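Local coordinates for protein ketosynthase (Streptomyces sp. MSC090213JE08, PDB 6KXD) that probably catalyses decarboxylative condensation of fatty acyl chains with malonyl-ACP, acting alongside a chain length factor in a highly reducing type II polyketide synthase, at residues F15-S19 with L344-A348; V218-F222 with A300-G304; A352-I358 with E382-V388; I358-H364 with V375-V381. All blocks are in the same frame, centred on the assembly; numbering follows the deposited sequence.

Interaction 1: residues F15-S19 with L344-A348; sequences FGVIS and LGAIA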
loop_
_atom_site.group_PDB
_atom_site.type_symbol
_atom_site.label_atom_id
_atom_site.label_comp_id
_atom_site.label_asym_id
_atom_site.label_seq_id
_atom_site.Cartn_x
_atom_site.Cartn_y
_atom_site.Cartn_z
ATOM N N PHE A 15 -17.098 11.320 6.146
ATOM C CA PHE A 15 -16.526 10.253 6.929
ATOM C C PHE A 15 -17.416 9.032 6.836
ATOM O O PHE A 15 -18.636 9.122 7.016
ATOM C CB PHE A 15 -16.429 10.599 8.420
ATOM C CG PHE A 15 -15.539 11.762 8.778
ATOM C CD1 PHE A 15 -14.371 12.013 8.081
ATOM C CD2 PHE A 15 -15.841 12.574 9.865
ATOM C CE1 PHE A 15 -13.544 13.065 8.436
ATOM C CE2 PHE A 15 -15.002 13.610 10.234
ATOM C CZ PHE A 15 -13.854 13.857 9.517
ATOM N N GLY A 16 -16.795 7.897 6.558
ATOM C CA GLY A 16 -17.444 6.645 6.614
ATOM C C GLY A 16 -16.719 5.755 7.595
ATOM O O GLY A 16 -15.504 5.655 7.514
ATOM N N VAL A 17 -17.476 5.073 8.457
ATOM C CA VAL A 17 -16.920 4.303 9.583
ATOM C C VAL A 17 -17.687 2.994 9.759
ATOM O O VAL A 17 -18.914 3.012 9.948
ATOM C CB VAL A 17 -16.971 5.099 10.903
ATOM C CG1 VAL A 17 -16.406 4.253 12.049
ATOM C CG2 VAL A 17 -16.276 6.440 10.817
ATOM N N ILE A 18 -16.934 1.893 9.758
ATOM C CA ILE A 18 -17.284 0.574 10.181
ATOM C C ILE A 18 -16.298 0.208 11.277
ATOM O O ILE A 18 -15.149 -0.023 10.974
ATOM C CB ILE A 18 -17.150 -0.470 9.062
ATOM C CG1 ILE A 18 -18.027 -0.181 7.840
ATOM C CG2 ILE A 18 -17.412 -1.848 9.623
ATOM C CD1 ILE A 18 -19.451 -0.623 8.008
ATOM N N SER A 19 -16.737 0.136 12.529
ATOM C CA SER A 19 -15.773 -0.052 13.612
ATOM C C SER A 19 -16.402 -0.903 14.707
ATOM O O SER A 19 -17.633 -1.059 14.766
ATOM C CB SER A 19 -15.303 1.279 14.159
ATOM O OG SER A 19 -16.123 1.715 15.230
ATOM N N LEU A 344 -9.301 5.283 11.042
ATOM C CA LEU A 344 -10.265 5.432 12.176
ATOM C C LEU A 344 -9.747 6.472 13.169
ATOM O O LEU A 344 -10.499 7.325 13.577
ATOM C CB LEU A 344 -10.541 4.080 12.826
ATOM C CG LEU A 344 -11.388 3.140 11.970
ATOM C CD1 LEU A 344 -11.420 1.724 12.523
ATOM C CD2 LEU A 344 -12.794 3.710 11.746
ATOM N N GLY A 345 -8.435 6.514 13.416
ATOM C CA GLY A 345 -7.836 7.615 14.199
ATOM C C GLY A 345 -8.023 8.974 13.567
ATOM O O GLY A 345 -8.372 9.983 14.252
ATOM N N ALA A 346 -7.756 9.071 12.256
ATOM C CA ALA A 346 -7.954 10.307 11.546
ATOM C C ALA A 346 -9.397 10.807 11.704
ATOM O O ALA A 346 -9.620 12.016 11.827
ATOM C CB ALA A 346 -7.610 10.140 10.074
ATOM N N ILE A 347 -10.367 9.899 11.567
ATOM C CA ILE A 347 -11.763 10.292 11.632
ATOM C C ILE A 347 -12.055 10.785 13.060
ATOM O O ILE A 347 -12.656 11.835 13.239
ATOM C CB ILE A 347 -12.700 9.168 11.182
ATOM C CG1 ILE A 347 -12.506 8.892 9.695
ATOM C CG2 ILE A 347 -14.164 9.532 11.467
ATOM C CD1 ILE A 347 -13.224 7.657 9.212
ATOM N N ALA A 348 -11.579 10.034 14.054
ATOM C CA ALA A 348 -11.707 10.407 15.453
ATOM C C ALA A 348 -11.159 11.824 15.663
ATOM O O ALA A 348 -11.810 12.663 16.310
ATOM C CB ALA A 348 -11.036 9.381 16.313
#
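In the layered alpha/beta thiolase fold, helices are buried between two beta layers, and here residues 344-348 of such a helix lie against strand 15-19. The axes of the two short segments approach to 9.5 Å with 125° between their directions, so the helix runs obliquely across the strand, joined to it by van der Waals packing. Phe15 points at the helix and offers a ring face to Ile347: CG2 of Ile347 sits 4.0 Å from the centroid of the Phe15 ring, 24° off its normal, a CH-pi contact. His254 also stacks on this ring. Gly16 contributes backbone only, its O lying 3.5 Å from Ile347 CD1. Val17, whose beta branch suits a strand, spreads two methyls between two helix residues: CG2 meets Ile347 CD1 at 3.7 Å, and CG1 meets Leu344 CD2 at 3.7 Å. Ile18 turns its side chain away, onto Tyr81, Ala84 and Met88 of helix 77-93, so the strand is covered by apolar packing on that side too. Small Ser19 hydrogen-bonds through its hydroxyl to the backbone at Ile21 and Gly22, while its CB rests 4.2 Å from Leu344 CD1.

Interaction 2: residues V218-F222 with A300-G304; sequences VVRPF and AHGTG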
loop_
_atom_site.group_PDB
_atom_site.type_symbol
_atom_site.label_atom_id
_atom_site.label_comp_id
_atom_site.label_asym_id
_atom_site.label_seq_id
_atom_site.Cartn_x
_atom_site.Cartn_y
_atom_site.Cartn_z
ATOM N N VAL A 218 -7.439 -6.501 28.617
ATOM C CA VAL A 218 -7.781 -5.268 27.961
ATOM C C VAL A 218 -6.508 -4.491 27.570
ATOM O O VAL A 218 -5.381 -4.668 28.115
ATOM C CB VAL A 218 -8.712 -4.425 28.851
ATOM C CG1 VAL A 218 -10.024 -5.170 29.140
ATOM C CG2 VAL A 218 -8.027 -4.004 30.151
ATOM N N VAL A 219 -6.717 -3.600 26.598
ATOM C CA VAL A 219 -5.702 -2.752 26.044
ATOM C C VAL A 219 -5.600 -1.515 26.928
ATOM O O VAL A 219 -6.594 -0.779 27.100
ATOM C CB VAL A 219 -6.014 -2.347 24.588
ATOM C CG1 VAL A 219 -4.822 -1.637 23.964
ATOM C CG2 VAL A 219 -6.455 -3.538 23.756
ATOM N N ARG A 220 -4.393 -1.292 27.467
ATOM C CA ARG A 220 -4.121 -0.202 28.366
ATOM C C ARG A 220 -2.970 0.653 27.862
ATOM O O ARG A 220 -1.874 0.589 28.421
ATOM C CB ARG A 220 -3.748 -0.746 29.757
ATOM C CG ARG A 220 -4.718 -1.751 30.351
ATOM C CD ARG A 220 -4.381 -1.972 31.830
ATOM N NE ARG A 220 -5.047 -3.147 32.347
ATOM C CZ ARG A 220 -6.271 -3.141 32.884
ATOM N NH1 ARG A 220 -7.056 -2.082 32.760
ATOM N NH2 ARG A 220 -6.700 -4.195 33.544
ATOM N N PRO A 221 -3.150 1.448 26.786
ATOM C CA PRO A 221 -2.082 2.298 26.279
ATOM C C PRO A 221 -1.577 3.311 27.308
ATOM O O PRO A 221 -2.347 4.086 27.901
ATOM C CB PRO A 221 -2.703 2.988 25.055
ATOM C CG PRO A 221 -3.744 1.995 24.612
ATOM C CD PRO A 221 -4.344 1.539 25.933
ATOM N N PHE A 222 -0.254 3.288 27.448
ATOM C CA PHE A 222 0.529 4.182 28.286
ATOM C C PHE A 222 0.375 3.800 29.766
ATOM O O PHE A 222 0.904 4.484 30.624
ATOM C CB PHE A 222 0.173 5.648 28.047
ATOM C CG PHE A 222 0.389 6.083 26.618
ATOM C CD1 PHE A 222 1.669 6.124 26.084
ATOM C CD2 PHE A 222 -0.683 6.402 25.795
ATOM C CE1 PHE A 222 1.884 6.489 24.764
ATOM C CE2 PHE A 222 -0.463 6.778 24.478
ATOM C CZ PHE A 222 0.816 6.821 23.969
ATOM N N ALA A 300 -2.331 9.261 19.421
ATOM C CA ALA A 300 -1.139 8.469 19.455
ATOM C C ALA A 300 -1.349 7.183 18.659
ATOM O O ALA A 300 -2.460 6.713 18.552
ATOM C CB ALA A 300 -0.762 8.158 20.874
ATOM N N HIS A 301 -0.258 6.649 18.110
ATOM C CA HIS A 301 -0.246 5.300 17.578
ATOM C C HIS A 301 -0.641 4.345 18.701
ATOM O O HIS A 301 -1.462 3.426 18.529
ATOM C CB HIS A 301 1.120 4.945 16.995
ATOM C CG HIS A 301 1.183 3.544 16.480
ATOM N ND1 HIS A 301 0.321 3.063 15.509
ATOM C CD2 HIS A 301 2.027 2.541 16.768
ATOM C CE1 HIS A 301 0.627 1.800 15.287
ATOM N NE2 HIS A 301 1.670 1.475 16.023
ATOM N N GLY A 302 -0.052 4.586 19.875
ATOM C CA GLY A 302 -0.542 4.036 21.179
ATOM C C GLY A 302 -1.250 2.706 21.083
ATOM O O GLY A 302 -2.466 2.634 21.273
ATOM N N THR A 303 -0.479 1.656 20.817
ATOM C CA THR A 303 -0.975 0.320 20.649
ATOM C C THR A 303 -1.194 -0.403 21.998
ATOM O O THR A 303 -1.944 -1.370 22.060
ATOM C CB THR A 303 0.014 -0.493 19.826
ATOM O OG1 THR A 303 1.245 -0.433 20.547
ATOM C CG2 THR A 303 0.150 0.047 18.416
ATOM N N GLY A 304 -0.458 -0.001 23.038
ATOM C CA GLY A 304 -0.572 -0.656 24.345
ATOM C C GLY A 304 0.501 -1.684 24.614
ATOM O O GLY A 304 0.451 -2.363 25.636
#
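Phe222, Gly304 and Pro221 bury the most surface where these two loops meet. Phe222 sends its ring along residues 300-302: CZ lies 3.7 Å from Ala300 CB, which sits at the ring edge, and 4.2 Å from Gly302 CA. The small alanine and the glycine let a large aromatic come this close; a CB on Gly302 would stand only 3.3 Å from Phe222 CE2. Gly304 is demanded more strictly still. Its phi of 98° is unfavourable for other residues, and a CB there would clash with Val219 CG1. Bare backbone therefore faces the opposite loop, and Gly304 CA comes within 3.8 Å of Pro221 CA. Pro221, a stiff ring with no amide hydrogen to satisfy, fits this buried spot and places CG 3.6 Å from Gly302 O. Next to it, Val219 CG1 rests 3.5 Å from Thr303 O. The loops are also tied through a third element, since Asp309 of helix 306-320 accepts hydrogen bonds from the backbone N of both Phe222 and Gly304. Residues 301-304 begin the His-Gly-Thr-Gly-Thr sequence characteristic of beta-ketoacyl synthases, whose histidine stands in the active site beside the nucleophilic cysteine; the packing of His301 on Cys170 is consistent with that arrangement.

Interaction 3: residues A352-I358 with E382-V388; sequences AIEHGFI and EADVRIV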
loop_
_atom_site.group_PDB
_atom_site.type_symbol
_atom_site.label_atom_id
_atom_site.label_comp_id
_atom_site.label_asym_id
_atom_site.label_seq_id
_atom_site.Cartn_x
_atom_site.Cartn_y
_atom_site.Cartn_z
ATOM N N ALA A 352 -13.197 14.994 16.671
ATOM C CA ALA A 352 -12.739 15.648 17.876
ATOM C C ALA A 352 -12.689 17.143 17.614
ATOM O O ALA A 352 -13.153 17.904 18.475
ATOM C CB ALA A 352 -11.399 15.133 18.324
ATOM N N ILE A 353 -12.156 17.532 16.441
ATOM C CA ILE A 353 -12.079 18.920 15.979
ATOM C C ILE A 353 -13.484 19.519 15.898
ATOM O O ILE A 353 -13.703 20.586 16.459
ATOM C CB ILE A 353 -11.357 19.052 14.625
ATOM C CG1 ILE A 353 -9.837 18.994 14.802
ATOM C CG2 ILE A 353 -11.790 20.312 13.897
ATOM C CD1 ILE A 353 -9.091 18.599 13.546
ATOM N N GLU A 354 -14.366 18.837 15.160
ATOM C CA GLU A 354 -15.706 19.275 14.802
ATOM C C GLU A 354 -16.576 19.437 16.062
ATOM O O GLU A 354 -17.331 20.393 16.151
ATOM C CB GLU A 354 -16.306 18.253 13.831
ATOM C CG GLU A 354 -17.584 18.698 13.136
ATOM C CD GLU A 354 -18.231 17.629 12.256
ATOM O OE1 GLU A 354 -17.796 16.466 12.312
ATOM O OE2 GLU A 354 -19.188 17.954 11.524
ATOM N N HIS A 355 -16.469 18.495 17.013
ATOM C CA HIS A 355 -17.385 18.367 18.153
ATOM C C HIS A 355 -16.739 18.866 19.454
ATOM O O HIS A 355 -17.374 18.817 20.492
ATOM C CB HIS A 355 -17.894 16.924 18.272
ATOM C CG HIS A 355 -18.756 16.545 17.119
ATOM N ND1 HIS A 355 -20.015 17.085 16.943
ATOM C CD2 HIS A 355 -18.514 15.770 16.034
ATOM C CE1 HIS A 355 -20.527 16.623 15.817
ATOM N NE2 HIS A 355 -19.631 15.813 15.250
ATOM N N GLY A 356 -15.500 19.369 19.382
ATOM C CA GLY A 356 -14.828 20.009 20.507
ATOM C C GLY A 356 -14.653 19.040 21.666
ATOM O O GLY A 356 -14.921 19.374 22.811
ATOM N N PHE A 357 -14.176 17.825 21.366
ATOM C CA PHE A 357 -13.834 16.859 22.412
ATOM C C PHE A 357 -12.506 16.152 22.117
ATOM O O PHE A 357 -11.995 16.185 21.013
ATOM C CB PHE A 357 -14.940 15.829 22.585
ATOM C CG PHE A 357 -14.968 14.745 21.544
ATOM C CD1 PHE A 357 -14.294 13.551 21.749
ATOM C CD2 PHE A 357 -15.713 14.900 20.390
ATOM C CE1 PHE A 357 -14.350 12.544 20.801
ATOM C CE2 PHE A 357 -15.783 13.881 19.453
ATOM C CZ PHE A 357 -15.083 12.716 19.653
ATOM N N ILE A 358 -11.974 15.516 23.160
ATOM C CA ILE A 358 -10.789 14.723 23.087
ATOM C C ILE A 358 -11.168 13.346 23.596
ATOM O O ILE A 358 -11.587 13.192 24.750
ATOM C CB ILE A 358 -9.623 15.321 23.890
ATOM C CG1 ILE A 358 -9.262 16.733 23.443
ATOM C CG2 ILE A 358 -8.417 14.393 23.808
ATOM C CD1 ILE A 358 -8.208 17.354 24.319
ATOM N N GLU A 382 -14.113 17.917 27.150
ATOM C CA GLU A 382 -14.378 18.995 26.248
ATOM C C GLU A 382 -13.095 19.790 26.061
ATOM O O GLU A 382 -12.312 19.892 27.003
ATOM C CB GLU A 382 -15.375 19.990 26.862
ATOM C CG GLU A 382 -16.804 19.544 26.809
ATOM C CD GLU A 382 -17.822 20.546 27.339
ATOM O OE1 GLU A 382 -19.014 20.274 27.177
ATOM O OE2 GLU A 382 -17.425 21.594 27.898
ATOM N N ALA A 383 -12.915 20.393 24.883
ATOM C CA ALA A 383 -11.811 21.307 24.657
ATOM C C ALA A 383 -12.074 22.093 23.379
ATOM O O ALA A 383 -12.882 21.678 22.562
ATOM C CB ALA A 383 -10.503 20.555 24.567
ATOM N N ASP A 384 -11.335 23.190 23.231
ATOM C CA ASP A 384 -11.336 23.982 22.037
ATOM C C ASP A 384 -10.278 23.378 21.106
ATOM O O ASP A 384 -9.193 23.932 20.913
ATOM C CB ASP A 384 -11.084 25.455 22.352
ATOM C CG ASP A 384 -10.906 26.294 21.100
ATOM O OD1 ASP A 384 -11.749 26.168 20.191
ATOM O OD2 ASP A 384 -9.900 27.027 21.030
ATOM N N VAL A 385 -10.601 22.206 20.568
ATOM C CA VAL A 385 -9.671 21.464 19.713
ATOM C C VAL A 385 -9.733 22.062 18.307
ATOM O O VAL A 385 -10.722 21.943 17.596
ATOM C CB VAL A 385 -9.987 19.962 19.743
ATOM C CG1 VAL A 385 -10.013 19.421 21.160
ATOM C CG2 VAL A 385 -11.292 19.651 19.066
ATOM N N ARG A 386 -8.655 22.743 17.922
ATOM C CA ARG A 386 -8.561 23.387 16.625
ATOM C C ARG A 386 -7.616 22.590 15.696
ATOM O O ARG A 386 -7.846 22.576 14.506
ATOM C CB ARG A 386 -8.108 24.845 16.776
ATOM C CG ARG A 386 -9.068 25.750 17.547
ATOM C CD ARG A 386 -8.342 26.932 18.184
ATOM N NE ARG A 386 -7.395 26.520 19.230
ATOM C CZ ARG A 386 -6.372 27.253 19.682
ATOM N NH1 ARG A 386 -6.220 28.502 19.275
ATOM N NH2 ARG A 386 -5.498 26.732 20.529
ATOM N N ILE A 387 -6.553 21.986 16.247
ATOM C CA ILE A 387 -5.505 21.330 15.456
ATOM C C ILE A 387 -5.116 20.039 16.174
ATOM O O ILE A 387 -4.873 20.039 17.390
ATOM C CB ILE A 387 -4.306 22.280 15.225
ATOM C CG1 ILE A 387 -4.757 23.594 14.571
ATOM C CG2 ILE A 387 -3.207 21.589 14.416
ATOM C CD1 ILE A 387 -3.632 24.553 14.238
ATOM N N VAL A 388 -5.091 18.929 15.422
ATOM C CA VAL A 388 -4.855 17.632 15.999
ATOM C C VAL A 388 -3.815 16.886 15.150
ATOM O O VAL A 388 -3.792 17.002 13.949
ATOM C CB VAL A 388 -6.154 16.823 16.128
ATOM C CG1 VAL A 388 -5.904 15.477 16.779
ATOM C CG2 VAL A 388 -7.232 17.587 16.877
#
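Val385 is the bump of this contact. It projects from the turn before strand 387-394 into a shallow hollow lined by Ile353, Gly356 and Ile358, where the helix ending near residue 355 gives way to strand 357-358. Its CG1 lies 3.6 Å from Ile358 CG1. Glycine shapes the floor of the hollow: it leaves the helix with a positive phi of 61°, and a CB on Gly356 would press to 3.2 Å from Ala383 O. On one flank Ile353 CG1 fits against Val388 CG2 at 3.6 Å; on another, Ile358 CD1 meets Ala383 CB at 3.9 Å, a small side chain suited to the tip of a longer one. Phe357 and Glu382 form an antiparallel, non-hydrogen-bonded pair, with 4.4 Å from Phe357 CA to Glu382 CA, in a two-stranded ribbon beside the C-terminal half of the thiolase fold. Beyond it Ala383 N donates to Gly356 O at 3.1 Å, and an inverse gamma turn centred on Asp384 swings the chain so that Val385 faces inward. Asp384 and Arg386 point away, their charges paired at 3.1 Å between OD2 of Asp384 and NE of Arg386. With one backbone hydrogen bond between the segments, cohesion must come mainly from aliphatic burial, while the ionic groups stay at the surface.

Interaction 4: residues I358-H364 with V375-V381; sequences IPPTINH and VVPNRAV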
loop_
_atom_site.group_PDB
_atom_site.type_symbol
_atom_site.label_atom_id
_atom_site.label_comp_id
_atom_site.label_asym_id
_atom_site.label_seq_id
_atom_site.Cartn_x
_atom_site.Cartn_y
_atom_site.Cartn_z
ATOM N N ILE A 358 -11.974 15.516 23.160
ATOM C CA ILE A 358 -10.789 14.723 23.087
ATOM C C ILE A 358 -11.168 13.346 23.596
ATOM O O ILE A 358 -11.587 13.192 24.750
ATOM C CB ILE A 358 -9.623 15.321 23.890
ATOM C CG1 ILE A 358 -9.262 16.733 23.443
ATOM C CG2 ILE A 358 -8.417 14.393 23.808
ATOM C CD1 ILE A 358 -8.208 17.354 24.319
ATOM N N PRO A 359 -11.070 12.305 22.738
ATOM C CA PRO A 359 -11.517 10.978 23.106
ATOM C C PRO A 359 -10.520 10.433 24.110
ATOM O O PRO A 359 -9.355 10.846 24.100
ATOM C CB PRO A 359 -11.493 10.197 21.791
ATOM C CG PRO A 359 -10.416 10.881 20.986
ATOM C CD PRO A 359 -10.521 12.341 21.374
ATOM N N PRO A 360 -10.958 9.495 24.975
ATOM C CA PRO A 360 -10.124 9.015 26.074
ATOM C C PRO A 360 -9.198 7.853 25.727
ATOM O O PRO A 360 -9.505 7.048 24.830
ATOM C CB PRO A 360 -11.132 8.469 27.097
ATOM C CG PRO A 360 -12.313 8.035 26.246
ATOM C CD PRO A 360 -12.304 8.902 24.996
ATOM N N THR A 361 -8.118 7.753 26.511
ATOM C CA THR A 361 -7.387 6.522 26.675
ATOM C C THR A 361 -8.038 5.745 27.827
ATOM O O THR A 361 -7.856 6.112 29.004
ATOM C CB THR A 361 -5.902 6.785 26.954
ATOM O OG1 THR A 361 -5.441 7.785 26.051
ATOM C CG2 THR A 361 -5.078 5.519 26.880
ATOM N N ILE A 362 -8.781 4.688 27.486
ATOM C CA ILE A 362 -9.580 3.929 28.428
ATOM C C ILE A 362 -8.731 2.784 28.993
ATOM O O ILE A 362 -7.573 2.638 28.643
ATOM C CB ILE A 362 -10.886 3.444 27.763
ATOM C CG1 ILE A 362 -10.681 2.251 26.815
ATOM C CG2 ILE A 362 -11.563 4.611 27.086
ATOM C CD1 ILE A 362 -11.975 1.544 26.388
ATOM N N ASN A 363 -9.318 2.022 29.922
ATOM C CA ASN A 363 -8.650 0.972 30.677
ATOM C C ASN A 363 -7.377 1.521 31.353
ATOM O O ASN A 363 -6.411 0.781 31.560
ATOM C CB ASN A 363 -8.338 -0.246 29.798
ATOM C CG ASN A 363 -9.501 -0.686 28.932
ATOM O OD1 ASN A 363 -10.634 -0.699 29.395
ATOM N ND2 ASN A 363 -9.238 -1.034 27.678
ATOM N N HIS A 364 -7.368 2.814 31.678
ATOM C CA HIS A 364 -6.195 3.463 32.241
ATOM C C HIS A 364 -6.260 3.435 33.773
ATOM O O HIS A 364 -7.101 4.149 34.377
ATOM C CB HIS A 364 -6.045 4.896 31.736
ATOM C CG HIS A 364 -4.646 5.413 31.888
ATOM N ND1 HIS A 364 -3.591 4.880 31.168
ATOM C CD2 HIS A 364 -4.115 6.383 32.668
ATOM C CE1 HIS A 364 -2.483 5.517 31.488
ATOM N NE2 HIS A 364 -2.774 6.448 32.391
ATOM N N VAL A 375 -2.858 11.426 29.203
ATOM C CA VAL A 375 -3.474 10.536 28.240
ATOM C C VAL A 375 -5.005 10.706 28.216
ATOM O O VAL A 375 -5.714 9.878 27.655
ATOM C CB VAL A 375 -3.056 9.086 28.519
ATOM C CG1 VAL A 375 -1.541 8.958 28.459
ATOM C CG2 VAL A 375 -3.595 8.562 29.850
ATOM N N VAL A 376 -5.510 11.775 28.831
ATOM C CA VAL A 376 -6.959 11.976 28.962
ATOM C C VAL A 376 -7.569 10.655 29.404
ATOM O O VAL A 376 -8.337 10.027 28.687
ATOM C CB VAL A 376 -7.537 12.503 27.635
ATOM C CG1 VAL A 376 -9.040 12.734 27.704
ATOM C CG2 VAL A 376 -6.816 13.767 27.192
ATOM N N PRO A 377 -7.229 10.148 30.610
ATOM C CA PRO A 377 -7.608 8.797 31.003
ATOM C C PRO A 377 -9.129 8.645 31.119
ATOM O O PRO A 377 -9.775 9.555 31.629
ATOM C CB PRO A 377 -6.958 8.577 32.386
ATOM C CG PRO A 377 -6.639 9.977 32.911
ATOM C CD PRO A 377 -6.562 10.888 31.699
ATOM N N ASN A 378 -9.641 7.547 30.546
ATOM C CA ASN A 378 -10.945 6.919 30.794
ATOM C C ASN A 378 -12.158 7.765 30.375
ATOM O O ASN A 378 -13.186 7.189 30.081
ATOM C CB ASN A 378 -11.052 6.496 32.251
ATOM C CG ASN A 378 -9.950 5.528 32.593
ATOM O OD1 ASN A 378 -9.711 4.582 31.848
ATOM N ND2 ASN A 378 -9.245 5.791 33.686
ATOM N N ARG A 379 -12.089 9.089 30.403
ATOM C CA ARG A 379 -13.262 9.885 30.036
ATOM C C ARG A 379 -12.877 10.970 29.041
ATOM O O ARG A 379 -11.892 11.672 29.210
ATOM C CB ARG A 379 -13.950 10.569 31.232
ATOM C CG ARG A 379 -13.123 10.641 32.506
ATOM C CD ARG A 379 -13.866 11.323 33.645
ATOM N NE ARG A 379 -13.354 11.026 34.985
ATOM C CZ ARG A 379 -13.401 9.840 35.613
ATOM N NH1 ARG A 379 -13.307 8.692 34.948
ATOM N NH2 ARG A 379 -13.522 9.817 36.931
ATOM N N ALA A 380 -13.731 11.131 28.028
ATOM C CA ALA A 380 -13.608 12.215 27.092
ATOM C C ALA A 380 -13.689 13.526 27.859
ATOM O O ALA A 380 -14.381 13.606 28.851
ATOM C CB ALA A 380 -14.686 12.156 26.039
ATOM N N VAL A 381 -12.969 14.532 27.372
ATOM C CA VAL A 381 -13.071 15.862 27.923
ATOM C C VAL A 381 -13.498 16.789 26.789
ATOM O O VAL A 381 -13.357 16.438 25.636
ATOM C CB VAL A 381 -11.760 16.306 28.603
ATOM C CG1 VAL A 381 -11.500 15.505 29.872
ATOM C CG2 VAL A 381 -10.568 16.218 27.663
#
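Asn378 reaches across with its amide to imitate a backbone partner for His364: Asn378 ND2 donates to His364 O at 2.8 Å, and His364 N donates to Asn378 OD1 at 2.9 Å. The main chain of Asn378 joins in, its N donating to Thr361 O at 2.8 Å; its positive phi of 66° is one asparagine tolerates well. Thr361 answers with OG1 donating to Val375 O at 2.7 Å and N to Val376 O at 3.2 Å, while OG1 also accepts from Ala329 N. Further along, Ile358 and Val381 make a hydrogen-bonded antiparallel pair, Ile358 N to Val381 O at 3.0 Å and Val381 N to Ile358 O at 3.3 Å. This pair belongs to the two-stranded ribbon of strands 357-358 and 381-382, and the loop between them folds back on itself here. Pro359 and Pro360, lacking amide hydrogens, interrupt the ladder; Pro360 instead packs CB 3.5 Å from Asn378 C. Ile358 and Val381 share a face of the ribbon, Ile358 CB 4.0 Å from Val381 CG2, and Ile358 CG2 packs 3.8 Å from Val376 CG2. Around the bend, Val375 CG2 lies over the His364 ring, 3.5 Å from its centroid in a CH-pi contact, while His364 NE2 is hydrogen-bonded to Thr367.

Helix 341-355 carries interaction 1 and, after a gap of three residues, interaction 3; their centres are 15 Å apart. Interaction 3 then passes directly into interaction 4 through their shared Ile358, and Phe357 CB lies 3.5 Å from Val381 O. The far end of interaction 4 touches interaction 2, their centres about 11 Å apart: Val219 O lies 2.7 Å from Asn363 ND2 and Arg220 NH1 3.2 Å from Asn363 O, both probable hydrogen bonds. A continuous path therefore runs from the buried helix, through the two-stranded ribbon, to the His301 loop probably belonging to the active site. Interactions 1 and 2 do not meet directly, their nearest atoms staying about 7 Å apart.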